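Local coordinates for transcriptional regulator, TetR family (Agrobacterium tumefaciens, PDB 3C2B), which probably binds cis-regulatory DNA through a predicted helix-turn-helix motif and so regulates transcription, as TetR-family proteins do, at residues L93-F96 against A97-L101; Q138-R141 against R142-L146. One frame throughout, in Å; residues are numbered along the deposited sequence.

Each interaction is a run of i to i+4 contacts within one helix. Interaction 1 lies on helix 86-104, and interaction 2 comes later in the chain, on helix 137-152. Their centres are 11 Å apart, and the two helices pack directly on each other. The Phe-96 ring joins them. Its CZ is 3.4 Å from CB of Ala-143, and its CE1 is 3.4 Å from O of Ile-139. CB of Phe-96 also lies 3.9 Å from CD2 of Leu-146. Both interactions belong to the AefR-like C-terminal region. A formic acid molecule, probably from the crystallisation liquor, is bound about 4 Å from the side chain of Asp-140.

Interaction 1 of 2, residues L93-F96 against A97-L101; sequences LEVF and AHDLL
Phe-96 O accepts the N-H of Leu-100 at 2.8 Å. Val-95 O does the same for the N-H of Asp-99 at 2.9 Å. Just before them in the chain, Ala-97 N donates to Leu-93 O, and His-98 N donates to Glu-94 O. The four bonds make a regular alpha-helical i to i+4 pattern. The carboxylate oxygen OE1 of Glu-94 forms a salt bridge with Lys-195 of helix 190-205. Helix 86-104 is part of the all-helical AefR-like C-terminal region of this TetR-family regulator. Leu-93, Phe-96, Ala-97, Leu-100 and Leu-101 are buried and pack against helices 137-152, 161-173 and 190-205. On the more exposed side, Val-95 and Asp-99 lie side by side and point the same way. Val-95 CG1 is anti to the backbone N (chi1 173°), which directs this methyl along the helix to 3.6 Å from OD2 of Asp-99. This is contact of a methyl with a carboxylate oxygen, with no polar bond between the side chains. On the buried side, the Phe-96 ring lies close to the next residue, with CD2 3.3 Å from N of Ala-97, at an oblique angle. Further out, CD2 of Leu-100 approaches CE2 of Phe-96 obliquely at 4.2 Å.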
ATOM      1  N   LEU A  93      -6.294  19.354  -9.172  1.00 39.11           N
ATOM      2  CA  LEU A  93      -6.220  17.896  -9.025  1.00 38.27           C
ATOM      3  C   LEU A  93      -4.820  17.387  -9.271  1.00 39.27           C
ATOM      4  O   LEU A  93      -4.391  16.489  -8.581  1.00 37.99           O
ATOM      5  CB  LEU A  93      -7.198  17.196  -9.918  1.00 37.33           C
ATOM      6  CG  LEU A  93      -8.692  17.336  -9.583  1.00 38.20           C
ATOM      7  CD1 LEU A  93      -9.500  16.784 -10.750  1.00 37.50           C
ATOM      8  CD2 LEU A  93      -9.084  16.625  -8.251  1.00 34.33           C
ATOM      9  N   GLU A  94      -4.081  17.963 -10.225  1.00 40.55           N
ATOM     10  CA  GLU A  94      -2.688  17.564 -10.381  1.00 42.44           C
ATOM     11  C   GLU A  94      -1.841  17.938  -9.154  1.00 41.50           C
ATOM     12  O   GLU A  94      -1.007  17.151  -8.725  1.00 41.96           O
ATOM     13  CB  GLU A  94      -2.058  18.181 -11.633  1.00 42.30           C
ATOM     14  CG  GLU A  94      -2.658  17.642 -12.942  1.00 48.14           C
ATOM     15  CD  GLU A  94      -1.888  18.116 -14.182  1.00 47.87           C
ATOM     16  OE1 GLU A  94      -0.638  18.218 -14.143  1.00 53.77           O
ATOM     17  OE2 GLU A  94      -2.541  18.384 -15.201  1.00 54.96           O
ATOM     18  N   VAL A  95      -2.018  19.163  -8.641  1.00 40.23           N
ATOM     19  CA  VAL A  95      -1.249  19.608  -7.479  1.00 40.12           C
ATOM     20  C   VAL A  95      -1.558  18.694  -6.277  1.00 39.65           C
ATOM     21  O   VAL A  95      -0.659  18.245  -5.577  1.00 37.75           O
ATOM     22  CB  VAL A  95      -1.452  21.118  -7.176  1.00 39.40           C
ATOM     23  CG1 VAL A  95      -0.771  21.519  -5.845  1.00 37.71           C
ATOM     24  CG2 VAL A  95      -0.945  21.992  -8.356  1.00 38.00           C
ATOM     25  N   PHE A  96      -2.843  18.391  -6.097  1.00 39.54           N
ATOM     26  CA  PHE A  96      -3.218  17.439  -5.096  1.00 39.17           C
ATOM     27  C   PHE A  96      -2.447  16.083  -5.244  1.00 38.83           C
ATOM     28  O   PHE A  96      -1.817  15.583  -4.296  1.00 37.16           O
ATOM     29  CB  PHE A  96      -4.725  17.179  -5.117  1.00 39.21           C
ATOM     30  CG  PHE A  96      -5.097  16.098  -4.191  1.00 39.02           C
ATOM     31  CD1 PHE A  96      -5.284  16.383  -2.824  1.00 37.15           C
ATOM     32  CD2 PHE A  96      -5.161  14.767  -4.642  1.00 38.71           C
ATOM     33  CE1 PHE A  96      -5.568  15.364  -1.908  1.00 37.09           C
ATOM     34  CE2 PHE A  96      -5.439  13.716  -3.714  1.00 38.05           C
ATOM     35  CZ  PHE A  96      -5.629  14.030  -2.338  1.00 36.42           C
ATOM     36  N   ALA A  97      -2.526  15.480  -6.427  1.00 38.67           N
ATOM     37  CA  ALA A  97      -1.926  14.140  -6.624  1.00 37.77           C
ATOM     38  C   ALA A  97      -0.437  14.134  -6.269  1.00 37.43           C
ATOM     39  O   ALA A  97       0.042  13.218  -5.603  1.00 37.83           O
ATOM     40  CB  ALA A  97      -2.166  13.671  -8.048  1.00 38.45           C
ATOM     41  N   HIS A  98       0.280  15.175  -6.698  1.00 35.93           N
ATOM     42  CA  HIS A  98       1.708  15.322  -6.452  1.00 36.00           C
ATOM     43  C   HIS A  98       1.986  15.532  -4.946  1.00 36.86           C
ATOM     44  O   HIS A  98       2.889  14.899  -4.382  1.00 37.55           O
ATOM     45  CB  HIS A  98       2.205  16.524  -7.313  1.00 34.12           C
ATOM     46  CG  HIS A  98       3.696  16.629  -7.474  1.00 31.89           C
ATOM     47  ND1 HIS A  98       4.273  17.356  -8.507  1.00 33.56           N
ATOM     48  CD2 HIS A  98       4.731  16.163  -6.723  1.00 30.74           C
ATOM     49  CE1 HIS A  98       5.594  17.326  -8.383  1.00 28.63           C
ATOM     50  NE2 HIS A  98       5.894  16.593  -7.323  1.00 32.36           N
ATOM     51  N   ASP A  99       1.214  16.431  -4.305  1.00 37.08           N
ATOM     52  CA  ASP A  99       1.220  16.571  -2.839  1.00 37.67           C
ATOM     53  C   ASP A  99       0.972  15.220  -2.108  1.00 37.29           C
ATOM     54  O   ASP A  99       1.656  14.899  -1.159  1.00 38.29           O
ATOM     55  CB  ASP A  99       0.143  17.559  -2.395  1.00 37.07           C
ATOM     56  CG  ASP A  99       0.441  18.984  -2.787  1.00 39.96           C
ATOM     57  OD1 ASP A  99       1.577  19.300  -3.210  1.00 41.02           O
ATOM     58  OD2 ASP A  99      -0.478  19.822  -2.642  1.00 41.24           O
ATOM     59  N   LEU A 100      -0.006  14.453  -2.535  1.00 38.01           N
ATOM     60  CA  LEU A 100      -0.254  13.105  -1.943  1.00 38.97           C
ATOM     61  C   LEU A 100       1.000  12.191  -1.995  1.00 39.97           C
ATOM     62  O   LEU A 100       1.443  11.648  -0.972  1.00 40.06           O
ATOM     63  CB  LEU A 100      -1.460  12.411  -2.599  1.00 37.81           C
ATOM     64  CG  LEU A 100      -1.754  10.954  -2.091  1.00 38.84           C
ATOM     65  CD1 LEU A 100      -1.907  10.888  -0.544  1.00 37.60           C
ATOM     66  CD2 LEU A 100      -3.040  10.377  -2.758  1.00 38.20           C
ATOM     67  N   LEU A 101       1.573  12.066  -3.188  1.00 40.11           N
ATOM     68  CA  LEU A 101       2.742  11.237  -3.404  1.00 40.53           C
ATOM     69  C   LEU A 101       3.897  11.675  -2.485  1.00 40.76           C
ATOM     70  O   LEU A 101       4.544  10.862  -1.820  1.00 40.38           O
ATOM     71  CB  LEU A 101       3.126  11.320  -4.878  1.00 38.71           C
ATOM     72  CG  LEU A 101       2.165  10.519  -5.759  1.00 40.28           C
ATOM     73  CD1 LEU A 101       2.281  10.979  -7.237  1.00 38.91           C
ATOM     74  CD2 LEU A 101       2.279   8.943  -5.555  1.00 39.92           C
TER

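Interaction 2 of 2, residues Q138-R141 against R142-L146; sequences QIDR and RARGL
Arg-144 folds back along the helix over Asp-140, one turn earlier. Its CB lies 3.6 Å from the carbonyl O of Asp-140. CG comes closer to the same oxygen, at 3.1 Å. It is placed there by a chi1 of -57°, which sets CG beside the backbone N. CD and NE remain near this oxygen without bonding to it, NE at 3.7 Å. The chain then bends at chi3 and brings the guanidinium across the Asp-140 side chain. CB of Asp-140 sits over one face of the group, 3.4 Å from NH2. NH2 also forms a long salt bridge of 4.0 Å with OD2 of Asp-140. The oxygen is well out of the guanidinium plane, and the two flat groups are turned 70° apart. The attraction is therefore one of charge alone, with no N-H aimed at the oxygen. This is an i to i+4 acid-base pair on helix 137-152, in the helical AefR-like C-terminal region. The other oxygen, OD1 of Asp-140, is engaged by Arg-136 in a salt bridge and by the hydroxyl of Tyr-165 in a hydrogen bond. In the backbone of this pair, Arg-144 N donates to Asp-140 O at 3.1 Å. Gly-145 N likewise bonds to Arg-141 O. Ile-139 and Ala-143 also pack on Tyr-165 of helix 161-173, while Arg-142, its CB 3.2 Å from Ile-139 O, touches Phe-77 and Phe-96.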
ATOM      1  N   GLN A 138      -6.339  15.559   6.650  1.00 50.56           N
ATOM      2  CA  GLN A 138      -6.165  16.859   5.989  1.00 52.31           C
ATOM      3  C   GLN A 138      -6.078  16.664   4.471  1.00 52.39           C
ATOM      4  O   GLN A 138      -6.728  17.389   3.700  1.00 52.33           O
ATOM      5  CB  GLN A 138      -4.944  17.641   6.538  1.00 51.62           C
ATOM      6  CG  GLN A 138      -5.223  18.580   7.756  1.00 55.27           C
ATOM      7  CD  GLN A 138      -5.713  19.981   7.368  1.00 55.87           C
ATOM      8  OE1 GLN A 138      -5.392  20.962   8.037  1.00 59.25           O
ATOM      9  NE2 GLN A 138      -6.482  20.079   6.283  1.00 56.09           N
ATOM     10  N   ILE A 139      -5.272  15.693   4.067  1.00 52.73           N
ATOM     11  CA  ILE A 139      -5.240  15.208   2.707  1.00 53.68           C
ATOM     12  C   ILE A 139      -6.644  14.808   2.220  1.00 54.17           C
ATOM     13  O   ILE A 139      -7.059  15.239   1.138  1.00 54.25           O
ATOM     14  CB  ILE A 139      -4.192  14.070   2.541  1.00 54.34           C
ATOM     15  CG1 ILE A 139      -2.821  14.666   2.149  1.00 55.03           C
ATOM     16  CG2 ILE A 139      -4.606  13.014   1.493  1.00 54.36           C
ATOM     17  CD1 ILE A 139      -2.777  15.467   0.786  1.00 54.55           C
ATOM     18  N   ASP A 140      -7.371  14.022   3.026  1.00 53.56           N
ATOM     19  CA  ASP A 140      -8.660  13.488   2.610  1.00 52.72           C
ATOM     20  C   ASP A 140      -9.692  14.607   2.466  1.00 51.94           C
ATOM     21  O   ASP A 140     -10.501  14.575   1.545  1.00 51.07           O
ATOM     22  CB  ASP A 140      -9.165  12.437   3.593  1.00 52.90           C
ATOM     23  CG  ASP A 140      -8.405  11.106   3.502  1.00 53.33           C
ATOM     24  OD1 ASP A 140      -7.580  10.917   2.587  1.00 54.60           O
ATOM     25  OD2 ASP A 140      -8.662  10.227   4.348  1.00 52.68           O
ATOM     26  N   ARG A 141      -9.658  15.586   3.368  1.00 51.62           N
ATOM     27  CA  ARG A 141     -10.609  16.707   3.318  1.00 51.68           C
ATOM     28  C   ARG A 141     -10.303  17.584   2.098  1.00 51.12           C
ATOM     29  O   ARG A 141     -11.219  18.057   1.438  1.00 50.33           O
ATOM     30  CB  ARG A 141     -10.618  17.528   4.618  1.00 51.67           C
ATOM     31  CG  ARG A 141     -12.017  18.075   4.960  1.00 53.72           C
ATOM     32  CD  ARG A 141     -12.037  19.000   6.171  1.00 53.42           C
ATOM     33  NE  ARG A 141     -13.405  19.232   6.645  1.00 54.93           N
ATOM     34  CZ  ARG A 141     -14.019  18.498   7.584  1.00 55.75           C
ATOM     35  NH1 ARG A 141     -13.405  17.457   8.148  1.00 56.81           N
ATOM     36  NH2 ARG A 141     -15.263  18.793   7.955  1.00 56.05           N
ATOM     37  N   ARG A 142      -9.012  17.774   1.798  1.00 50.08           N
ATOM     38  CA  ARG A 142      -8.586  18.452   0.575  1.00 50.05           C
ATOM     39  C   ARG A 142      -9.255  17.792  -0.649  1.00 49.34           C
ATOM     40  O   ARG A 142      -9.961  18.447  -1.397  1.00 49.49           O
ATOM     41  CB  ARG A 142      -7.065  18.386   0.434  1.00 50.15           C
ATOM     42  CG  ARG A 142      -6.416  19.534  -0.294  1.00 53.03           C
ATOM     43  CD  ARG A 142      -6.902  19.646  -1.719  1.00 56.58           C
ATOM     44  NE  ARG A 142      -7.398  20.998  -2.020  1.00 56.12           N
ATOM     45  CZ  ARG A 142      -6.728  21.938  -2.681  1.00 55.97           C
ATOM     46  NH1 ARG A 142      -7.285  23.123  -2.897  1.00 54.21           N
ATOM     47  NH2 ARG A 142      -5.503  21.704  -3.112  1.00 58.50           N
ATOM     48  N   ALA A 143      -9.072  16.487  -0.788  1.00 48.18           N
ATOM     49  CA  ALA A 143      -9.496  15.751  -1.942  1.00 48.75           C
ATOM     50  C   ALA A 143     -11.009  15.800  -2.137  1.00 48.77           C
ATOM     51  O   ALA A 143     -11.466  16.065  -3.248  1.00 47.84           O
ATOM     52  CB  ALA A 143      -8.982  14.310  -1.868  1.00 47.43           C
ATOM     53  N   ARG A 144     -11.761  15.608  -1.046  1.00 48.68           N
ATOM     54  CA  ARG A 144     -13.230  15.650  -1.079  1.00 49.40           C
ATOM     55  C   ARG A 144     -13.720  17.045  -1.411  1.00 48.44           C
ATOM     56  O   ARG A 144     -14.679  17.193  -2.164  1.00 48.09           O
ATOM     57  CB  ARG A 144     -13.846  15.245   0.265  1.00 49.23           C
ATOM     58  CG  ARG A 144     -13.447  13.888   0.783  1.00 51.60           C
ATOM     59  CD  ARG A 144     -14.301  13.587   2.031  1.00 55.14           C
ATOM     60  NE  ARG A 144     -13.483  13.190   3.173  1.00 58.53           N
ATOM     61  CZ  ARG A 144     -13.065  11.949   3.428  1.00 58.31           C
ATOM     62  NH1 ARG A 144     -13.371  10.922   2.633  1.00 58.77           N
ATOM     63  NH2 ARG A 144     -12.322  11.741   4.496  1.00 59.50           N
ATOM     64  N   GLY A 145     -13.072  18.048  -0.816  1.00 47.71           N
ATOM     65  CA  GLY A 145     -13.353  19.466  -1.114  1.00 47.89           C
ATOM     66  C   GLY A 145     -13.232  19.775  -2.602  1.00 47.73           C
ATOM     67  O   GLY A 145     -14.124  20.349  -3.212  1.00 47.71           O
ATOM     68  N   LEU A 146     -12.132  19.345  -3.188  1.00 47.85           N
ATOM     69  CA  LEU A 146     -11.873  19.431  -4.629  1.00 48.28           C
ATOM     70  C   LEU A 146     -12.886  18.676  -5.506  1.00 48.49           C
ATOM     71  O   LEU A 146     -13.362  19.188  -6.503  1.00 49.07           O
ATOM     72  CB  LEU A 146     -10.495  18.847  -4.869  1.00 47.86           C
ATOM     73  CG  LEU A 146      -9.505  19.603  -5.718  1.00 49.90           C
ATOM     74  CD1 LEU A 146      -9.634  21.100  -5.517  1.00 48.51           C
ATOM     75  CD2 LEU A 146      -8.079  19.101  -5.388  1.00 46.94           C
TER